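PDB 4BJA: protein GLB-12 from Caenorhabditis elegans, which binds heme b through two axial histidines and is a globin that probably acts in redox signalling and may bind oxygen. Local coordinates for residues V120-T123 and G124-H127; N197-I200 and S201-D205. The protein carries 1 engineered substitution. All coordinates share one frame; numbering follows the deposited sequence. Where two conformers were deposited one is given.

Interaction 1 (V120-T123 and G124-H127); sequences VRKT and GRSH. With HEM (protoporphyrin IX containing Fe), chain B; SO4 (sulfate ion), chain C.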
loop_
_atom_site.group_PDB
_atom_site.type_symbol
_atom_site.label_atom_id
_atom_site.label_comp_id
_atom_site.label_asym_id
_atom_site.label_seq_id
_atom_site.Cartn_x
_atom_site.Cartn_y
_atom_site.Cartn_z
ATOM N N VAL A 120 -7.432 9.787 2.509
ATOM C CA VAL A 120 -7.819 8.704 1.570
ATOM C C VAL A 120 -8.504 7.554 2.315
ATOM O O VAL A 120 -9.553 7.063 1.895
ATOM C CB VAL A 120 -6.605 8.214 0.776
ATOM C CG1 VAL A 120 -6.994 7.021 -0.104
ATOM C CG2 VAL A 120 -5.980 9.346 -0.045
ATOM N N ARG A 121 -7.967 7.149 3.466
ATOM C CA ARG A 121 -8.582 6.056 4.188
ATOM C C ARG A 121 -9.947 6.458 4.770
ATOM O O ARG A 121 -10.857 5.645 4.771
ATOM C CB ARG A 121 -7.601 5.514 5.232
ATOM C CG ARG A 121 -6.403 4.860 4.527
ATOM C CD ARG A 121 -5.623 3.910 5.360
ATOM N NE ARG A 121 -6.371 2.748 5.821
ATOM C CZ ARG A 121 -6.219 1.491 5.387
ATOM N NH1 ARG A 121 -5.396 1.167 4.383
ATOM N NH2 ARG A 121 -6.920 0.544 5.978
ATOM N N LYS A 122 -10.105 7.701 5.212
ATOM C CA LYS A 122 -11.366 8.176 5.782
ATOM C C LYS A 122 -12.433 8.170 4.697
ATOM O O LYS A 122 -13.621 7.863 4.959
ATOM C CB LYS A 122 -11.233 9.617 6.336
ATOM C CG LYS A 122 -12.561 10.119 6.885
ATOM C CD LYS A 122 -12.441 11.433 7.626
ATOM C CE LYS A 122 -13.831 11.837 8.221
ATOM N NZ LYS A 122 -13.746 13.053 9.041
ATOM N N THR A 123 -12.006 8.545 3.497
ATOM C CA THR A 123 -12.946 8.611 2.350
ATOM C C THR A 123 -13.361 7.196 1.983
ATOM O O THR A 123 -14.546 6.925 1.740
ATOM C CB THR A 123 -12.293 9.379 1.193
ATOM O OG1 THR A 123 -11.942 10.691 1.653
ATOM C CG2 THR A 123 -13.222 9.547 -0.033
ATOM N N GLY A 124 -12.396 6.269 1.962
ATOM C CA GLY A 124 -12.701 4.854 1.710
ATOM C C GLY A 124 -13.726 4.315 2.713
ATOM O O GLY A 124 -14.753 3.707 2.335
ATOM N N ARG A 125 -13.479 4.553 4.003
ATOM C CA ARG A 125 -14.390 4.092 5.053
ATOM C C ARG A 125 -15.780 4.693 4.920
ATOM O O ARG A 125 -16.767 3.999 5.172
ATOM C CB ARG A 125 -13.834 4.452 6.462
ATOM C CG ARG A 125 -12.508 3.770 6.777
ATOM C CD ARG A 125 -12.189 3.818 8.293
ATOM N NE ARG A 125 -12.340 5.170 8.821
ATOM C CZ ARG A 125 -11.377 6.091 8.839
ATOM N NH1 ARG A 125 -10.161 5.823 8.360
ATOM N NH2 ARG A 125 -11.626 7.292 9.358
ATOM N N SER A 126 -15.856 5.959 4.495
ATOM C CA SER A 126 -17.114 6.666 4.465
ATOM C C SER A 126 -18.029 6.118 3.388
ATOM O O SER A 126 -19.263 6.240 3.468
ATOM C CB SER A 126 -16.876 8.145 4.217
ATOM O OG SER A 126 -18.080 8.751 3.789
ATOM N N HIS A 127 -17.431 5.522 2.378
ATOM C CA HIS A 127 -18.250 4.964 1.274
ATOM C C HIS A 127 -19.027 3.732 1.651
ATOM O O HIS A 127 -19.903 3.304 0.888
ATOM C CB HIS A 127 -17.368 4.756 0.005
ATOM C CG HIS A 127 -17.167 6.022 -0.785
ATOM N ND1 HIS A 127 -16.303 7.019 -0.393
ATOM C CD2 HIS A 127 -17.745 6.462 -1.933
ATOM C CE1 HIS A 127 -16.347 8.016 -1.265
ATOM N NE2 HIS A 127 -17.235 7.705 -2.197
HETATM C CHA HEM B . -19.281 10.831 -1.395
HETATM C CHB HEM B . -14.832 10.791 -3.308
HETATM C CHC HEM B . -15.913 6.794 -5.749
HETATM C CHD HEM B . -20.530 7.298 -4.476
HETATM C C1A HEM B . -17.985 11.115 -1.662
HETATM C C2A HEM B . -17.197 12.142 -1.004
HETATM C C3A HEM B . -15.973 12.106 -1.558
HETATM C C4A HEM B . -15.959 11.075 -2.573
HETATM C CMA HEM B . -14.740 12.995 -1.243
HETATM C CAA HEM B . -17.724 13.064 0.145
HETATM C CBA HEM B . -16.936 12.841 1.444
HETATM C CGA HEM B . -17.149 11.451 1.851
HETATM O O1A HEM B . -18.332 11.007 1.873
HETATM O O2A HEM B . -16.107 10.790 2.102
HETATM C C1B HEM B . -14.759 9.665 -4.073
HETATM C C2B HEM B . -13.534 9.147 -4.670
HETATM C C3B HEM B . -13.830 8.060 -5.324
HETATM C C4B HEM B . -15.248 7.838 -5.192
HETATM C CMB HEM B . -12.142 9.781 -4.517
HETATM C CAB HEM B . -12.792 7.179 -6.070
HETATM C CBB HEM B . -13.198 6.374 -7.021
HETATM C C1C HEM B . -17.241 6.575 -5.607
HETATM C C2C HEM B . -17.977 5.498 -6.220
HETATM C C3C HEM B . -19.244 5.624 -5.867
HETATM C C4C HEM B . -19.376 6.807 -5.046
HETATM C CMC HEM B . -17.344 4.388 -7.093
HETATM C CAC HEM B . -20.374 4.668 -6.314
HETATM C CBC HEM B . -21.433 4.578 -5.528
HETATM C C1D HEM B . -20.621 8.327 -3.609
HETATM C C2D HEM B . -21.849 8.908 -3.155
HETATM C C3D HEM B . -21.457 9.991 -2.200
HETATM C C4D HEM B . -20.023 9.967 -2.158
HETATM C CMD HEM B . -23.297 8.528 -3.540
HETATM C CAD HEM B . -22.398 10.952 -1.449
HETATM C CBD HEM B . -22.356 12.286 -2.214
HETATM C CGD HEM B . -23.001 12.263 -3.597
HETATM O O1D HEM B . -23.861 11.408 -3.900
HETATM O O2D HEM B . -22.653 13.142 -4.397
HETATM N NA HEM B . -17.204 10.480 -2.635
HETATM N NB HEM B . -15.823 8.834 -4.409
HETATM N NC HEM B . -18.137 7.349 -4.900
HETATM N ND HEM B . -19.548 8.992 -3.004
HETATM FE FE HEM B . -17.691 8.942 -3.734
HETATM S S SO4 C . -8.127 2.486 8.731
HETATM O O1 SO4 C . -7.924 1.043 8.570
HETATM O O2 SO4 C . -8.906 2.927 7.585
HETATM O O3 SO4 C . -8.836 2.748 9.968
HETATM O O4 SO4 C . -6.847 3.215 8.764
#

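Interaction 2 (N197-I200 and S201-D205); sequences NTVI and SQMTD. With HEM (protoporphyrin IX containing Fe), chain B.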
loop_
_atom_site.group_PDB
_atom_site.type_symbol
_atom_site.label_atom_id
_atom_site.label_comp_id
_atom_site.label_asym_id
_atom_site.label_seq_id
_atom_site.Cartn_x
_atom_site.Cartn_y
_atom_site.Cartn_z
ATOM N N ASN A 197 -3.104 4.855 -8.558
ATOM C CA ASN A 197 -3.162 3.467 -8.100
ATOM C C ASN A 197 -3.082 3.321 -6.582
ATOM O O ASN A 197 -3.728 2.459 -6.001
ATOM C CB ASN A 197 -2.100 2.617 -8.815
ATOM C CG ASN A 197 -2.557 2.298 -10.253
ATOM O OD1 ASN A 197 -3.698 1.889 -10.440
ATOM N ND2 ASN A 197 -1.707 2.457 -11.224
ATOM N N THR A 198 -2.318 4.199 -5.957
ATOM C CA THR A 198 -2.250 4.192 -4.493
ATOM C C THR A 198 -3.579 4.700 -3.903
ATOM O O THR A 198 -4.022 4.188 -2.879
ATOM C CB THR A 198 -1.053 5.035 -3.980
ATOM O OG1 THR A 198 0.145 4.490 -4.569
ATOM C CG2 THR A 198 -0.938 4.961 -2.474
ATOM N N VAL A 199 -4.222 5.687 -4.555
ATOM C CA VAL A 199 -5.535 6.087 -4.085
ATOM C C VAL A 199 -6.519 4.908 -4.180
ATOM O O VAL A 199 -7.248 4.598 -3.230
ATOM C CB VAL A 199 -6.055 7.308 -4.867
ATOM C CG1 VAL A 199 -7.518 7.566 -4.506
ATOM C CG2 VAL A 199 -5.129 8.558 -4.539
ATOM N N ILE A 200 -6.491 4.193 -5.301
ATOM C CA ILE A 200 -7.365 3.010 -5.426
ATOM C C ILE A 200 -7.088 1.996 -4.321
ATOM O O ILE A 200 -8.006 1.524 -3.667
ATOM C CB ILE A 200 -7.153 2.288 -6.762
ATOM C CG1 ILE A 200 -7.623 3.184 -7.905
ATOM C CG2 ILE A 200 -8.001 0.974 -6.773
ATOM C CD1 ILE A 200 -7.170 2.680 -9.328
ATOM N N SER A 201 -5.816 1.651 -4.106
ATOM C CA SER A 201 -5.536 0.587 -3.141
ATOM C C SER A 201 -5.969 1.004 -1.721
ATOM O O SER A 201 -6.540 0.186 -0.996
ATOM C CB SER A 201 -4.084 0.195 -3.180
ATOM O OG SER A 201 -3.315 1.218 -2.637
ATOM N N GLN A 202 -5.723 2.266 -1.339
ATOM C CA GLN A 202 -6.045 2.668 0.038
ATOM C C GLN A 202 -7.534 2.868 0.249
ATOM O O GLN A 202 -8.058 2.547 1.331
ATOM C CB GLN A 202 -5.245 3.916 0.412
ATOM C CG GLN A 202 -3.748 3.594 0.387
ATOM C CD GLN A 202 -3.432 2.394 1.287
ATOM O OE1 GLN A 202 -3.581 2.477 2.499
ATOM N NE2 GLN A 202 -3.055 1.248 0.680
ATOM N N MET A 203 -8.243 3.341 -0.787
ATOM C CA MET A 203 -9.695 3.402 -0.635
ATOM C C MET A 203 -10.282 2.014 -0.617
ATOM O O MET A 203 -11.181 1.751 0.175
ATOM C CB MET A 203 -10.339 4.249 -1.712
ATOM C CG MET A 203 -10.018 5.706 -1.543
ATOM S SD MET A 203 -10.754 6.609 -2.891
ATOM C CE MET A 203 -12.458 6.592 -2.383
ATOM N N THR A 204 -9.751 1.113 -1.437
ATOM C CA THR A 204 -10.257 -0.233 -1.460
ATOM C C THR A 204 -10.052 -0.928 -0.107
ATOM O O THR A 204 -10.979 -1.582 0.409
ATOM C CB THR A 204 -9.578 -1.022 -2.592
ATOM O OG1 THR A 204 -9.951 -0.431 -3.846
ATOM C CG2 THR A 204 -9.957 -2.508 -2.547
ATOM N N ASP A 205 -8.842 -0.789 0.448
ATOM C CA ASP A 205 -8.517 -1.499 1.681
ATOM C C ASP A 205 -9.274 -0.950 2.869
ATOM O O ASP A 205 -9.789 -1.725 3.680
ATOM C CB ASP A 205 -7.004 -1.511 1.917
ATOM C CG ASP A 205 -6.282 -2.565 1.072
ATOM O OD1 ASP A 205 -6.931 -3.365 0.350
ATOM O OD2 ASP A 205 -5.033 -2.625 1.151
HETATM C CHA HEM B . -19.281 10.831 -1.395
HETATM C CHB HEM B . -14.832 10.791 -3.308
HETATM C CHC HEM B . -15.913 6.794 -5.749
HETATM C CHD HEM B . -20.530 7.298 -4.476
HETATM C C1A HEM B . -17.985 11.115 -1.662
HETATM C C2A HEM B . -17.197 12.142 -1.004
HETATM C C3A HEM B . -15.973 12.106 -1.558
HETATM C C4A HEM B . -15.959 11.075 -2.573
HETATM C CMA HEM B . -14.740 12.995 -1.243
HETATM C CAA HEM B . -17.724 13.064 0.145
HETATM C CBA HEM B . -16.936 12.841 1.444
HETATM C CGA HEM B . -17.149 11.451 1.851
HETATM O O1A HEM B . -18.332 11.007 1.873
HETATM O O2A HEM B . -16.107 10.790 2.102
HETATM C C1B HEM B . -14.759 9.665 -4.073
HETATM C C2B HEM B . -13.534 9.147 -4.670
HETATM C C3B HEM B . -13.830 8.060 -5.324
HETATM C C4B HEM B . -15.248 7.838 -5.192
HETATM C CMB HEM B . -12.142 9.781 -4.517
HETATM C CAB HEM B . -12.792 7.179 -6.070
HETATM C CBB HEM B . -13.198 6.374 -7.021
HETATM C C1C HEM B . -17.241 6.575 -5.607
HETATM C C2C HEM B . -17.977 5.498 -6.220
HETATM C C3C HEM B . -19.244 5.624 -5.867
HETATM C C4C HEM B . -19.376 6.807 -5.046
HETATM C CMC HEM B . -17.344 4.388 -7.093
HETATM C CAC HEM B . -20.374 4.668 -6.314
HETATM C CBC HEM B . -21.433 4.578 -5.528
HETATM C C1D HEM B . -20.621 8.327 -3.609
HETATM C C2D HEM B . -21.849 8.908 -3.155
HETATM C C3D HEM B . -21.457 9.991 -2.200
HETATM C C4D HEM B . -20.023 9.967 -2.158
HETATM C CMD HEM B . -23.297 8.528 -3.540
HETATM C CAD HEM B . -22.398 10.952 -1.449
HETATM C CBD HEM B . -22.356 12.286 -2.214
HETATM C CGD HEM B . -23.001 12.263 -3.597
HETATM O O1D HEM B . -23.861 11.408 -3.900
HETATM O O2D HEM B . -22.653 13.142 -4.397
HETATM N NA HEM B . -17.204 10.480 -2.635
HETATM N NB HEM B . -15.823 8.834 -4.409
HETATM N NC HEM B . -18.137 7.349 -4.900
HETATM N ND HEM B . -19.548 8.992 -3.004
HETATM FE FE HEM B . -17.691 8.942 -3.734
#

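Interaction 1 (V120-T123 and G124-H127)
His127 and Thr123, one helical turn apart, meet through the imidazole and a backbone carbonyl. His127 ND1 donates to Thr123 O over 2.8 Å in a nearly straight bond, with an N-H...O angle of 173°. The oxygen lies in the plane of the ring, but ND1 sits above the carbonyl plane. The backbone N of His127 reaches the same oxygen from the other face at 3.3 Å. Two donors thus grip one acceptor, and ND1 is held while NE2 binds the heme iron at 2.0 Å. The bond to ND1 fixes the rotation of the ring and would tend to make it more electron-rich. CG2 of Thr123 lies anti to the backbone N, which places the methyl beside the imidazole, 3.7 Å from His127 CE1. His92 binds the iron as the second axial histidine. Ser126 OG lies 3.0 Å from O1A, one of the carboxylate oxygens of a heme propionate.

Further out, a sulfate, probably from the crystallisation liquor, joins two arginines. Arg121 NH2 donates to sulfate O1 at 2.8 Å, and Arg121 NE and Arg125 NH1 both donate to O2. The Arg125 chain bends at chi3 (-50°), and one face of its guanidinium covers Lys122 CA at an offset. Main-chain bonds such as Arg125 N to Arg121 O (2.9 Å) continue the helix through this turn.

Thr123 OG1 is hydrogen-bonded to Leu119 O. Helix 113-126 packs on two neighbours: Val120 and Thr123 touch Met203 of helix 185-214 and Phe99 of helix 87-108.

Interaction 2 (N197-I200 and S201-D205)
The carbonyl oxygen of Ile200 takes two hydrogen bonds from Thr204, one turn further along the helix. Thr204 OG1 donates to Ile200 O at 2.8 Å, and Thr204 N donates to the same oxygen at 2.9 Å. The two donors come from opposite faces of the carbonyl plane, with OG1 well above it. OG1 is anti to the carbonyl carbon of its own residue (chi1 -64°), which turns the hydroxyl back along the helix. The CG2 methyl of Ile200 lies alongside this hydroxyl, 3.8 Å from Thr204 OG1. Asn143 ND2 is a further hydrogen-bond partner of OG1. Ser201 OG lies 3.1 Å from Thr198 O, and the amide NE2 of Gln202 makes a weak bond to that hydroxyl. Gln202 OE1 accepts hydrogen bonds from Trp117 NE1 and Arg121 NH1.

The main-chain bonds follow the i to i+4 pattern. Gln202 N donates to Thr198 O, and Met203 N donates to Val199 O at 2.9 Å.

Apolar contact comes from Val199 and Met203, whose side chains lie alongside each other and point the same way. Val199 CG1 touches Met203 SD at 3.7 Å. The methionine is extended to SD and then bends at chi3 (75°), carrying CE to the heme, 3.6 Å from C3B.

Ile200 also touches Ile149 of helix 144-160, and Thr204 packs on Trp19 of the second subunit. This is a buried turn of the long C-terminal helix of a globin fold, with Met203 forming part of the wall of the heme pocket.

In the fold
Along the chain, interaction 1 comes first, near the end of helix 113-126. Interaction 2 follows in helix 185-214, after helices 131-136 and 144-160. Each is local, within one continuous stretch, and closes no long loop. The two lie in series, neither nested nor crossed, with centres about 10 Å apart. They meet directly across the two helices: Val120 CG1 packs 3.6 Å from Met203 CG and equally close, 3.6 Å, to Gln202 CB. Both touch the heme. Thr123, Ser126 and His127 from one helix region and Met203 from the other line part of its pocket, and the contacts join helix 113-126 to the C-terminal helix.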